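PDB 5N40: putative invasin from Yersinia pseudotuberculosis IP 31758, which is an adhesin of the invasin family that probably mediates attachment to host cells through a C-type lectin-like domain carried on immunoglobulin-like domains. Local coordinates for residues S124-A129 against N181-V186; V141-E146 against L200-E205; E235-S240 against V288-L293; V310-T315 against Y346-S351. The protein carries 1 engineered substitution. One frame throughout, in Å; residues are numbered along the deposited sequence. Where two conformers were deposited one is given.

Contact 1: residues S124-A129 against N181-V186; sequences SLTVIA and NGQLTV
T126 and T185 meet through their hydroxyls, OG1 to OG1 at 2.7 Å, in a hydrogen bond that either oxygen could donate. The two face each other as a non-hydrogen-bonded antiparallel pair, with CA atoms 4.2 Å apart. In both residues OG1 stands beside the backbone N and anti to the carbonyl carbon (chi1 near -60° in both), and the two side chains cross obliquely. T185 CG2 also lies 3.4 Å from S124 OG. On the same face, I128 and Q183 run side by side and point the same way, with CG1 of the isoleucine 4.0 Å from CG of the glutamine, while Q183 OE1 reaches T126 CG2.

The backbones fix this register. L125 and V186 exchange two N-H...O bonds, as do V127 and L184, and the bond from L125 N to V186 O is almost straight at 179°. A fifth, from A129 N to G182 O at 2.8 Å, continues the pairing to the turn. G182 has a positive phi of 72°, which by itself favours glycine. D179 OD1 accepts from the N of both N181 and Q183, just where the strand begins.

The opposite face carries L125, V127, L184 and V186. L125 CB touches V186 CG2 at 4.1 Å, and further in, L125 and V127 lie on F145 while L184 packs on M143. Strand 106-112 flanks residues 124-129 on their other edge. The chemistry is thus two-sided: hydroxyls, an amide and the I128 side chain on the more accessible face, and aliphatic groups turned into the core of an immunoglobulin-like sandwich.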
loop_
_atom_site.group_PDB
_atom_site.type_symbol
_atom_site.label_atom_id
_atom_site.label_comp_id
_atom_site.label_asym_id
_atom_site.label_seq_id
_atom_site.Cartn_x
_atom_site.Cartn_y
_atom_site.Cartn_z
ATOM N N SER A 124 5.727 6.514 1.867
ATOM C CA SER A 124 4.748 7.141 2.744
ATOM C C SER A 124 3.512 7.483 1.922
ATOM O O SER A 124 3.589 8.277 0.981
ATOM C CB SER A 124 5.328 8.395 3.395
ATOM O OG SER A 124 4.424 8.935 4.346
ATOM N N LEU A 125 2.385 6.875 2.270
ATOM C CA LEU A 125 1.136 7.026 1.535
ATOM C C LEU A 125 0.140 7.731 2.440
ATOM O O LEU A 125 -0.125 7.263 3.553
ATOM C CB LEU A 125 0.602 5.660 1.089
ATOM C CG LEU A 125 -0.625 5.590 0.172
ATOM C CD1 LEU A 125 -0.650 4.243 -0.529
ATOM C CD2 LEU A 125 -1.928 5.812 0.923
ATOM N N THR A 126 -0.396 8.858 1.969
ATOM C CA THR A 126 -1.368 9.644 2.721
ATOM C C THR A 126 -2.701 9.693 1.983
ATOM O O THR A 126 -2.755 10.062 0.805
ATOM C CB THR A 126 -0.857 11.069 2.955
ATOM O OG1 THR A 126 0.363 11.027 3.708
ATOM C CG2 THR A 126 -1.887 11.899 3.703
ATOM N N VAL A 127 -3.769 9.330 2.687
ATOM C CA VAL A 127 -5.143 9.511 2.222
ATOM C C VAL A 127 -5.704 10.752 2.894
ATOM O O VAL A 127 -5.635 10.878 4.122
ATOM C CB VAL A 127 -6.018 8.283 2.550
ATOM C CG1 VAL A 127 -7.423 8.458 1.959
ATOM C CG2 VAL A 127 -5.374 6.995 2.065
ATOM N N ILE A 128 -6.274 11.658 2.101
ATOM C CA ILE A 128 -6.950 12.841 2.617
ATOM C C ILE A 128 -8.416 12.726 2.230
ATOM O O ILE A 128 -8.735 12.574 1.043
ATOM C CB ILE A 128 -6.359 14.146 2.063
ATOM C CG1 ILE A 128 -4.849 14.198 2.294
ATOM C CG2 ILE A 128 -7.073 15.353 2.695
ATOM C CD1 ILE A 128 -4.171 15.361 1.611
ATOM N N ALA A 129 -9.297 12.788 3.223
ATOM C CA ALA A 129 -10.738 12.694 3.012
ATOM C C ALA A 129 -11.373 14.048 3.289
ATOM O O ALA A 129 -11.097 14.676 4.322
ATOM C CB ALA A 129 -11.361 11.622 3.909
ATOM N N ASN A 181 -7.364 16.053 10.976
ATOM C CA ASN A 181 -7.202 16.802 9.737
ATOM C C ASN A 181 -7.668 16.020 8.516
ATOM O O ASN A 181 -7.382 16.419 7.381
ATOM C CB ASN A 181 -5.744 17.239 9.569
ATOM C CG ASN A 181 -5.271 18.105 10.717
ATOM O OD1 ASN A 181 -5.784 19.202 10.933
ATOM N ND2 ASN A 181 -4.288 17.618 11.455
ATOM N N GLY A 182 -8.421 14.941 8.721
ATOM C CA GLY A 182 -8.906 14.159 7.606
ATOM C C GLY A 182 -7.848 13.349 6.892
ATOM O O GLY A 182 -8.079 12.909 5.760
ATOM N N GLN A 183 -6.697 13.123 7.522
ATOM C CA GLN A 183 -5.581 12.439 6.884
ATOM C C GLN A 183 -5.288 11.102 7.555
ATOM O O GLN A 183 -5.432 10.948 8.771
ATOM C CB GLN A 183 -4.322 13.313 6.909
ATOM C CG GLN A 183 -4.496 14.660 6.247
ATOM C CD GLN A 183 -3.174 15.390 6.086
ATOM O OE1 GLN A 183 -2.112 14.830 6.356
ATOM N NE2 GLN A 183 -3.234 16.643 5.650
ATOM N N LEU A 184 -4.890 10.133 6.739
ATOM C CA LEU A 184 -4.382 8.846 7.205
ATOM C C LEU A 184 -3.085 8.580 6.460
ATOM O O LEU A 184 -3.094 8.479 5.230
ATOM C CB LEU A 184 -5.394 7.725 6.945
ATOM C CG LEU A 184 -4.891 6.288 7.107
ATOM C CD1 LEU A 184 -4.447 6.037 8.532
ATOM C CD2 LEU A 184 -5.964 5.289 6.688
ATOM N N THR A 185 -1.978 8.463 7.193
ATOM C CA THR A 185 -0.677 8.189 6.588
ATOM C C THR A 185 -0.176 6.829 7.052
ATOM O O THR A 185 -0.183 6.530 8.253
ATOM C CB THR A 185 0.345 9.278 6.925
ATOM O OG1 THR A 185 -0.074 10.527 6.353
ATOM C CG2 THR A 185 1.723 8.931 6.362
ATOM N N VAL A 186 0.265 6.010 6.093
ATOM C CA VAL A 186 0.724 4.657 6.368
ATOM C C VAL A 186 2.049 4.425 5.653
ATOM O O VAL A 186 2.406 5.123 4.699
ATOM C CB VAL A 186 -0.310 3.593 5.940
ATOM C CG1 VAL A 186 -1.630 3.817 6.669
ATOM C CG2 VAL A 186 -0.524 3.610 4.432
#

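Contact 2: residues V141-E146 against L200-E205; sequences VKMTFE and LRAAAE. Engineered in segment 200-205: A203 (natural residue Lys).
Residues 141-146 and 200-205 run antiparallel, the axes of their short strands 4.6 Å apart and their directions 156° from each other. T144 with A203 and E146 with R201 are hydrogen-bonded pairs, each making two N-H...O bonds; the shortest is R201 N to E146 O at 2.7 Å. F145-A202, between them, and M143-A204, beyond T144-A203, are the non-hydrogen-bonded pairs. Where the strand of A204 ends, E205 folds back: its CG sits between the backbone N and the carbonyl carbon (chi1 49°), and OE2 accepts from K142 N at 3.2 Å, with the donor above the carboxylate plane. E205 OE1 is hydrogen-bonded to T78 OG1.

E146 and R201 lie side by side, pointing the same way. Their salt bridge joins OE1 to NH2 at 3.2 Å; OE1 lies near the guanidinium plane, whereas NH2 approaches from above the carboxylate plane, the two planes being 58° apart. A water donates to E146 OE1 and accepts from R201 NE. A203, engineered from lysine, brings CB to 3.8 Å from T144 OG1.

On the other face V141 CG1 lies 3.6 Å from A204 CB, F145 CE1 is 3.9 Å from A202 CB, and F145 makes an edge-to-face contact with F174. V141, M143 and F145 thus pack over the methyls of A202 and A204 inside the immunoglobulin-like sandwich, while charge pairing and water bridges lie on the outward face.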
loop_
_atom_site.group_PDB
_atom_site.type_symbol
_atom_site.label_atom_id
_atom_site.label_comp_id
_atom_site.label_asym_id
_atom_site.label_seq_id
_atom_site.Cartn_x
_atom_site.Cartn_y
_atom_site.Cartn_z
ATOM N N VAL A 141 -12.933 8.817 9.455
ATOM C CA VAL A 141 -13.446 8.031 8.339
ATOM C C VAL A 141 -12.671 6.718 8.265
ATOM O O VAL A 141 -11.444 6.716 8.098
ATOM C CB VAL A 141 -13.334 8.806 7.020
ATOM C CG1 VAL A 141 -13.691 7.907 5.833
ATOM C CG2 VAL A 141 -14.236 10.053 7.041
ATOM N N LYS A 142 -13.390 5.603 8.367
ATOM C CA LYS A 142 -12.766 4.288 8.301
ATOM C C LYS A 142 -12.254 4.002 6.891
ATOM O O LYS A 142 -12.951 4.238 5.903
ATOM C CB LYS A 142 -13.768 3.217 8.726
ATOM C CG LYS A 142 -14.135 3.268 10.205
ATOM C CD LYS A 142 -15.088 2.122 10.554
ATOM C CE LYS A 142 -15.421 2.089 12.036
ATOM N NZ LYS A 142 -16.384 0.989 12.366
ATOM N N MET A 143 -11.043 3.451 6.814
ATOM C CA MET A 143 -10.339 3.259 5.552
ATOM C C MET A 143 -9.835 1.828 5.439
ATOM O O MET A 143 -9.427 1.222 6.435
ATOM C CB MET A 143 -9.153 4.224 5.442
ATOM C CG MET A 143 -8.782 4.605 4.014
ATOM S SD MET A 143 -10.016 5.634 3.188
ATOM C CE MET A 143 -10.075 7.061 4.266
ATOM N N THR A 144 -9.858 1.293 4.215
ATOM C CA THR A 144 -9.216 0.022 3.898
ATOM C C THR A 144 -8.389 0.198 2.630
ATOM O O THR A 144 -8.534 1.181 1.897
ATOM C CB THR A 144 -10.219 -1.120 3.693
ATOM O OG1 THR A 144 -11.011 -0.848 2.539
ATOM C CG2 THR A 144 -11.115 -1.299 4.915
ATOM N N PHE A 145 -7.516 -0.771 2.371
ATOM C CA PHE A 145 -6.681 -0.777 1.178
ATOM C C PHE A 145 -6.813 -2.104 0.447
ATOM O O PHE A 145 -6.923 -3.166 1.066
ATOM C CB PHE A 145 -5.201 -0.533 1.516
ATOM C CG PHE A 145 -4.935 0.819 2.094
ATOM C CD1 PHE A 145 -4.769 1.919 1.266
ATOM C CD2 PHE A 145 -4.870 1.001 3.460
ATOM C CE1 PHE A 145 -4.531 3.167 1.791
ATOM C CE2 PHE A 145 -4.626 2.254 3.990
ATOM C CZ PHE A 145 -4.466 3.339 3.148
ATOM N N GLU A 146 -6.754 -2.030 -0.880
ATOM C CA GLU A 146 -6.886 -3.204 -1.733
ATOM C C GLU A 146 -5.938 -3.097 -2.917
ATOM O O GLU A 146 -5.911 -2.071 -3.604
ATOM C CB GLU A 146 -8.330 -3.350 -2.230
ATOM C CG GLU A 146 -8.598 -4.650 -2.959
ATOM C CD GLU A 146 -10.057 -4.825 -3.331
ATOM O OE1 GLU A 146 -10.802 -3.823 -3.331
ATOM O OE2 GLU A 146 -10.451 -5.968 -3.628
ATOM N N LEU A 200 -2.674 0.398 -5.504
ATOM C CA LEU A 200 -3.403 0.290 -4.249
ATOM C C LEU A 200 -4.635 1.180 -4.295
ATOM O O LEU A 200 -4.539 2.358 -4.652
ATOM C CB LEU A 200 -2.526 0.699 -3.068
ATOM C CG LEU A 200 -1.407 -0.283 -2.708
ATOM C CD1 LEU A 200 -0.521 0.294 -1.627
ATOM C CD2 LEU A 200 -1.995 -1.619 -2.252
ATOM N N ARG A 201 -5.782 0.628 -3.919
ATOM C CA ARG A 201 -7.021 1.402 -3.850
ATOM C C ARG A 201 -7.386 1.658 -2.392
ATOM O O ARG A 201 -7.540 0.719 -1.604
ATOM C CB ARG A 201 -8.167 0.690 -4.560
ATOM C CG ARG A 201 -9.445 1.511 -4.583
ATOM C CD ARG A 201 -10.378 0.994 -5.641
ATOM N NE ARG A 201 -10.928 -0.308 -5.295
ATOM C CZ ARG A 201 -11.779 -0.975 -6.065
ATOM N NH1 ARG A 201 -12.155 -0.462 -7.225
ATOM N NH2 ARG A 201 -12.243 -2.154 -5.681
ATOM N N ALA A 202 -7.505 2.930 -2.039
ATOM C CA ALA A 202 -8.032 3.337 -0.748
ATOM C C ALA A 202 -9.547 3.445 -0.849
ATOM O O ALA A 202 -10.060 4.101 -1.756
ATOM C CB ALA A 202 -7.428 4.676 -0.327
ATOM N N ALA A 203 -10.256 2.787 0.067
ATOM C CA ALA A 203 -11.711 2.824 0.118
ATOM C C ALA A 203 -12.180 3.311 1.483
ATOM O O ALA A 203 -11.832 2.726 2.515
ATOM C CB ALA A 203 -12.308 1.446 -0.168
ATOM N N ALA A 204 -12.992 4.365 1.485
ATOM C CA ALA A 204 -13.643 4.808 2.705
ATOM C C ALA A 204 -14.878 3.946 2.962
ATOM O O ALA A 204 -15.378 3.262 2.069
ATOM C CB ALA A 204 -14.032 6.284 2.600
ATOM N N GLU A 205 -15.359 3.973 4.208
ATOM C CA GLU A 205 -16.523 3.164 4.553
ATOM C C GLU A 205 -17.750 3.552 3.739
ATOM O O GLU A 205 -18.680 2.749 3.612
ATOM C CB GLU A 205 -16.815 3.266 6.060
ATOM C CG GLU A 205 -16.843 4.668 6.622
ATOM C CD GLU A 205 -17.085 4.696 8.122
ATOM O OE1 GLU A 205 -17.805 3.800 8.629
ATOM O OE2 GLU A 205 -16.540 5.609 8.788
HETATM O O HOH W 1 -13.554 1.406 4.539
HETATM O O HOH W 2 -9.724 -0.700 -0.291
HETATM O O HOH W 3 -13.376 -0.184 3.104
HETATM O O HOH W 4 -11.051 -1.405 -2.505
#

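Contact 3: residues E235-S240 against V288-L293; sequences ETLTAS and VSLYNL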
loop_
_atom_site.group_PDB
_atom_site.type_symbol
_atom_site.label_atom_id
_atom_site.label_comp_id
_atom_site.label_asym_id
_atom_site.label_seq_id
_atom_site.Cartn_x
_atom_site.Cartn_y
_atom_site.Cartn_z
ATOM N N GLU A 235 24.725 0.075 -11.895
ATOM C CA GLU A 235 25.164 0.328 -13.265
ATOM C C GLU A 235 26.644 0.016 -13.429
ATOM O O GLU A 235 27.068 -0.473 -14.483
ATOM C CB GLU A 235 24.902 1.781 -13.650
ATOM C CG GLU A 235 23.433 2.169 -13.718
ATOM C CD GLU A 235 22.687 1.539 -14.885
ATOM O OE1 GLU A 235 23.341 1.030 -15.821
ATOM O OE2 GLU A 235 21.437 1.555 -14.866
ATOM N N THR A 236 27.440 0.354 -12.418
ATOM C CA THR A 236 28.856 0.020 -12.348
ATOM C C THR A 236 29.192 -0.391 -10.921
ATOM O O THR A 236 28.475 -0.063 -9.972
ATOM C CB THR A 236 29.752 1.205 -12.755
ATOM O OG1 THR A 236 29.602 2.272 -11.809
ATOM C CG2 THR A 236 29.397 1.719 -14.143
ATOM N N LEU A 237 30.301 -1.115 -10.777
ATOM C CA LEU A 237 30.903 -1.395 -9.482
ATOM C C LEU A 237 32.397 -1.107 -9.577
ATOM O O LEU A 237 32.996 -1.235 -10.643
ATOM C CB LEU A 237 30.684 -2.848 -9.052
ATOM C CG LEU A 237 29.235 -3.328 -8.891
ATOM C CD1 LEU A 237 29.210 -4.843 -8.768
ATOM C CD2 LEU A 237 28.577 -2.685 -7.678
ATOM N N THR A 238 32.993 -0.712 -8.462
ATOM C CA THR A 238 34.414 -0.385 -8.438
ATOM C C THR A 238 35.144 -1.209 -7.388
ATOM O O THR A 238 34.660 -1.391 -6.266
ATOM C CB THR A 238 34.614 1.108 -8.180
ATOM O OG1 THR A 238 33.930 1.861 -9.194
ATOM C CG2 THR A 238 36.094 1.472 -8.191
ATOM N N ALA A 239 36.327 -1.695 -7.754
ATOM C CA ALA A 239 37.178 -2.423 -6.821
ATOM C C ALA A 239 38.620 -1.991 -7.060
ATOM O O ALA A 239 39.206 -2.317 -8.095
ATOM C CB ALA A 239 37.020 -3.934 -6.977
ATOM N N SER A 240 39.159 -1.229 -6.111
ATOM C CA SER A 240 40.562 -0.827 -6.097
ATOM C C SER A 240 40.991 -0.219 -7.435
ATOM O O SER A 240 41.944 -0.659 -8.085
ATOM C CB SER A 240 41.433 -2.018 -5.707
ATOM O OG SER A 240 41.069 -2.455 -4.406
ATOM N N VAL A 288 38.156 -11.280 -9.954
ATOM C CA VAL A 288 38.181 -11.943 -8.657
ATOM C C VAL A 288 38.211 -10.914 -7.537
ATOM O O VAL A 288 37.588 -11.108 -6.487
ATOM C CB VAL A 288 39.379 -12.910 -8.567
ATOM C CG1 VAL A 288 39.518 -13.447 -7.153
ATOM C CG2 VAL A 288 39.210 -14.060 -9.553
ATOM N N SER A 289 38.931 -9.804 -7.740
ATOM C CA SER A 289 38.960 -8.752 -6.727
ATOM C C SER A 289 37.578 -8.130 -6.537
ATOM O O SER A 289 37.221 -7.739 -5.419
ATOM C CB SER A 289 39.980 -7.676 -7.106
ATOM O OG SER A 289 39.456 -6.803 -8.092
ATOM N N LEU A 290 36.795 -8.018 -7.612
ATOM C CA LEU A 290 35.414 -7.559 -7.467
ATOM C C LEU A 290 34.581 -8.577 -6.693
ATOM O O LEU A 290 33.815 -8.205 -5.792
ATOM C CB LEU A 290 34.806 -7.285 -8.842
ATOM C CG LEU A 290 33.357 -6.772 -8.861
ATOM C CD1 LEU A 290 33.253 -5.436 -8.150
ATOM C CD2 LEU A 290 32.850 -6.659 -10.288
ATOM N N TYR A 291 34.726 -9.869 -7.016
ATOM C CA TYR A 291 34.066 -10.906 -6.232
ATOM C C TYR A 291 34.384 -10.762 -4.746
ATOM O O TYR A 291 33.496 -10.866 -3.894
ATOM C CB TYR A 291 34.473 -12.303 -6.711
ATOM C CG TYR A 291 34.014 -13.335 -5.712
ATOM C CD1 TYR A 291 32.679 -13.729 -5.659
ATOM C CD2 TYR A 291 34.892 -13.870 -4.782
ATOM C CE1 TYR A 291 32.239 -14.645 -4.719
ATOM C CE2 TYR A 291 34.464 -14.783 -3.836
ATOM C CZ TYR A 291 33.134 -15.166 -3.809
ATOM O OH TYR A 291 32.696 -16.065 -2.868
ATOM N N ASN A 292 35.663 -10.549 -4.413
ATOM C CA ASN A 292 36.062 -10.468 -3.011
ATOM C C ASN A 292 35.387 -9.307 -2.292
ATOM O O ASN A 292 35.206 -9.355 -1.068
ATOM C CB ASN A 292 37.583 -10.341 -2.911
ATOM C CG ASN A 292 38.299 -11.637 -3.236
ATOM O OD1 ASN A 292 37.752 -12.727 -3.062
ATOM N ND2 ASN A 292 39.537 -11.525 -3.700
ATOM N N LEU A 293 35.024 -8.253 -3.023
ATOM C CA LEU A 293 34.291 -7.148 -2.422
ATOM C C LEU A 293 32.850 -7.545 -2.117
ATOM O O LEU A 293 32.287 -7.126 -1.097
ATOM C CB LEU A 293 34.334 -5.942 -3.361
ATOM C CG LEU A 293 34.525 -4.550 -2.769
ATOM C CD1 LEU A 293 35.806 -4.468 -1.960
ATOM C CD2 LEU A 293 34.553 -3.531 -3.895
HETATM O O HOH W 5 40.180 -4.578 -9.184
#
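L237 and A239 pack against L290 and L293 in an apolar strand-to-helix contact, with strand 236-239 running across helix 284-293 at residues 289-293. The short axes are 97° apart in direction and 8.1 Å apart at closest approach, and no direct hydrogen bond joins the two segments. L237 and A239 both send CB toward the helix, while T238 between them points away.

L290 CG is anti to its backbone N (chi1 -179°), and the side chain crosses that of L237 at about a right angle. Its CD1 is the branch that touches, 3.8 Å from L237 CB and 4.2 Å from A239 CB. The alanine methyl also meets L293 CD2 at 4.0 Å and S289 OG at 3.9 Å, so three helix residues touch it.

The polar link is indirect: one water donates to both A239 O, at 2.7 Å, and S289 OG, at 2.6 Å. S289 OG is also hydrogen-bonded to Q286 O within the helix. Beyond the contact, L237 reaches A303 and W305, and L290 reaches F244 on the partner strand 242-245. A helix laid over a short antiparallel hairpin with a leucine-rich interface is consistent with the C-type lectin-like fold of this adhesion domain.

Contact 4: residues V310-T315 against Y346-S351; sequences VYRSST and YNVSCS
R312 crosses Y346 at about a right angle and can be followed outward from CB, which lies 3.8 Å from N347 O. CG comes next, 3.7 Å from Y346 CB, and the chain then extends through CD, which is near V348 CG2, to NE. At the tip the guanidinium has Y346 CD2 over the centre of one face, 3.3 Å from CZ, with the guanidinium and ring planes 29° apart. Three backbone carbonyls take the N-H groups at this end: NE donates to F270 O, and NH2 to G340 O and G344 O. They hold the flat group in place, and their dipoles would be expected to stabilise its positive charge in a buried setting.

V310 covers a face of the Y346 ring. Its CG2 makes a CH-pi contact 3.7 Å from the centroid, offset toward the rim. A closely centred contact holds Y311: N347 CB stands 3.5 Å from the centroid of its ring, 1° off the normal, while S349 CB lies at the ring edge. Y311 OH is hydrogen-bonded to P306 O, and N347 ND2 to Q309 O.

The backbones meet in a single bridge, Y311 with N347. N347 N donates to V310 O and R312 N to N347 O, both at 2.9 Å. Further along, a water accepts from S349 N and donates to R312 O.

Strand 311-313 pairs with strand 321-325 through Y311 and S313. Residues 346-351 pass between helix 272-278, touched by V348 and C350, and strand 242-245, touched by S349 and S351; the disulfide C350-C279 ties this C-terminal run to the chain just beyond that helix.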
loop_
_atom_site.group_PDB
_atom_site.type_symbol
_atom_site.label_atom_id
_atom_site.label_comp_id
_atom_site.label_asym_id
_atom_site.label_seq_id
_atom_site.Cartn_x
_atom_site.Cartn_y
_atom_site.Cartn_z
ATOM N N VAL A 310 29.115 -17.626 -16.344
ATOM C CA VAL A 310 30.424 -17.054 -16.057
ATOM C C VAL A 310 30.615 -15.740 -16.806
ATOM O O VAL A 310 29.904 -15.418 -17.768
ATOM C CB VAL A 310 31.534 -18.060 -16.399
ATOM C CG1 VAL A 310 31.307 -19.351 -15.631
ATOM C CG2 VAL A 310 31.588 -18.325 -17.909
ATOM N N TYR A 311 31.606 -14.975 -16.348
ATOM C CA TYR A 311 32.000 -13.703 -16.936
ATOM C C TYR A 311 33.351 -13.853 -17.619
ATOM O O TYR A 311 34.262 -14.488 -17.077
ATOM C CB TYR A 311 32.073 -12.609 -15.857
ATOM C CG TYR A 311 30.707 -12.097 -15.438
ATOM C CD1 TYR A 311 29.792 -12.924 -14.802
ATOM C CD2 TYR A 311 30.337 -10.781 -15.683
ATOM C CE1 TYR A 311 28.529 -12.456 -14.440
ATOM C CE2 TYR A 311 29.083 -10.305 -15.317
ATOM C CZ TYR A 311 28.191 -11.142 -14.693
ATOM O OH TYR A 311 26.938 -10.658 -14.336
ATOM N N ARG A 312 33.482 -13.275 -18.809
ATOM C CA ARG A 312 34.714 -13.418 -19.575
ATOM C C ARG A 312 35.806 -12.506 -19.026
ATOM O O ARG A 312 35.540 -11.411 -18.520
ATOM C CB ARG A 312 34.475 -13.105 -21.057
ATOM C CG ARG A 312 33.605 -14.135 -21.762
ATOM C CD ARG A 312 33.701 -14.035 -23.285
ATOM N NE ARG A 312 33.150 -15.228 -23.924
ATOM C CZ ARG A 312 33.793 -16.388 -24.034
ATOM N NH1 ARG A 312 35.025 -16.524 -23.553
ATOM N NH2 ARG A 312 33.205 -17.417 -24.628
ATOM N N SER A 313 37.047 -12.977 -19.124
ATOM C CA SER A 313 38.213 -12.179 -18.781
ATOM C C SER A 313 39.137 -12.090 -19.985
ATOM O O SER A 313 38.983 -12.806 -20.977
ATOM C CB SER A 313 38.971 -12.767 -17.582
ATOM O OG SER A 313 40.005 -13.646 -18.007
ATOM N N SER A 314 40.118 -11.201 -19.878
ATOM C CA SER A 314 41.112 -11.007 -20.923
ATOM C C SER A 314 42.435 -11.692 -20.604
ATOM O O SER A 314 43.435 -11.422 -21.274
ATOM C CB SER A 314 41.343 -9.516 -21.149
ATOM O OG SER A 314 41.714 -8.883 -19.937
ATOM N N THR A 315 42.460 -12.569 -19.602
ATOM C CA THR A 315 43.667 -13.292 -19.222
ATOM C C THR A 315 43.733 -14.609 -19.988
ATOM O O THR A 315 42.843 -15.456 -19.851
ATOM C CB THR A 315 43.681 -13.556 -17.716
ATOM O OG1 THR A 315 43.502 -12.322 -17.008
ATOM C CG2 THR A 315 44.999 -14.204 -17.285
ATOM N N TYR A 346 28.963 -16.199 -22.961
ATOM C CA TYR A 346 29.151 -15.883 -21.557
ATOM C C TYR A 346 28.852 -14.410 -21.314
ATOM O O TYR A 346 28.671 -13.620 -22.243
ATOM C CB TYR A 346 30.588 -16.206 -21.115
ATOM C CG TYR A 346 31.027 -17.635 -21.361
ATOM C CD1 TYR A 346 30.109 -18.672 -21.417
ATOM C CD2 TYR A 346 32.372 -17.943 -21.527
ATOM C CE1 TYR A 346 30.515 -19.975 -21.634
ATOM C CE2 TYR A 346 32.786 -19.239 -21.742
ATOM C CZ TYR A 346 31.858 -20.253 -21.795
ATOM O OH TYR A 346 32.278 -21.548 -22.014
ATOM N N ASN A 347 28.804 -14.045 -20.037
ATOM C CA ASN A 347 28.587 -12.656 -19.663
ATOM C C ASN A 347 29.832 -11.822 -19.922
ATOM O O ASN A 347 30.962 -12.313 -19.853
ATOM C CB ASN A 347 28.219 -12.555 -18.184
ATOM C CG ASN A 347 26.781 -12.953 -17.901
ATOM O OD1 ASN A 347 25.847 -12.390 -18.470
ATOM N ND2 ASN A 347 26.598 -13.922 -17.013
ATOM N N VAL A 348 29.618 -10.537 -20.197
ATOM C CA VAL A 348 30.708 -9.575 -20.307
ATOM C C VAL A 348 30.399 -8.373 -19.423
ATOM O O VAL A 348 29.391 -7.678 -19.629
ATOM C CB VAL A 348 30.952 -9.132 -21.759
ATOM C CG1 VAL A 348 32.055 -8.087 -21.825
ATOM C CG2 VAL A 348 31.317 -10.332 -22.617
ATOM N N SER A 349 31.257 -8.147 -18.434
ATOM C CA SER A 349 31.318 -6.894 -17.694
ATOM C C SER A 349 32.493 -6.100 -18.241
ATOM O O SER A 349 33.653 -6.517 -18.116
ATOM C CB SER A 349 31.472 -7.140 -16.197
ATOM O OG SER A 349 31.682 -5.917 -15.506
ATOM N N CYS A 350 32.194 -4.961 -18.844
ATOM C CA CYS A 350 33.219 -4.144 -19.468
ATOM C C CYS A 350 34.011 -3.381 -18.410
ATOM O O CYS A 350 33.469 -2.968 -17.379
ATOM C CB CYS A 350 32.575 -3.176 -20.462
ATOM S SG CYS A 350 31.805 -4.004 -21.916
ATOM N N SER A 351 35.308 -3.218 -18.664
ATOM C CA SER A 351 36.172 -2.409 -17.818
ATOM C C SER A 351 36.139 -0.975 -18.327
ATOM O O SER A 351 36.365 -0.729 -19.516
ATOM C CB SER A 351 37.605 -2.957 -17.825
ATOM O OG SER A 351 38.428 -2.254 -16.912
HETATM O O HOH W 6 33.611 -9.484 -17.940
#

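In the fold
Contacts 1 and 2 belong to one immunoglobulin-like domain and form facing parts of its two sheets. Their centres are 11 Å apart, and they pack directly: L184 CD2 lies 3.6 Å from M143 CB, and L125 CD2 lies 3.8 Å from F145 CE1. Their segments alternate along the chain, so each sheet receives strands from both halves of the domain. Contacts 3 and 4 lie in the adhesion domain, with centres 13 Å apart and nearest atoms about 5 Å apart; W305 and F244 border both. Between the domains, contact 1 is about 43 Å from contact 3, centre to centre, and contact 2 about 51 Å from contact 4, as expected for an elongated adhesin.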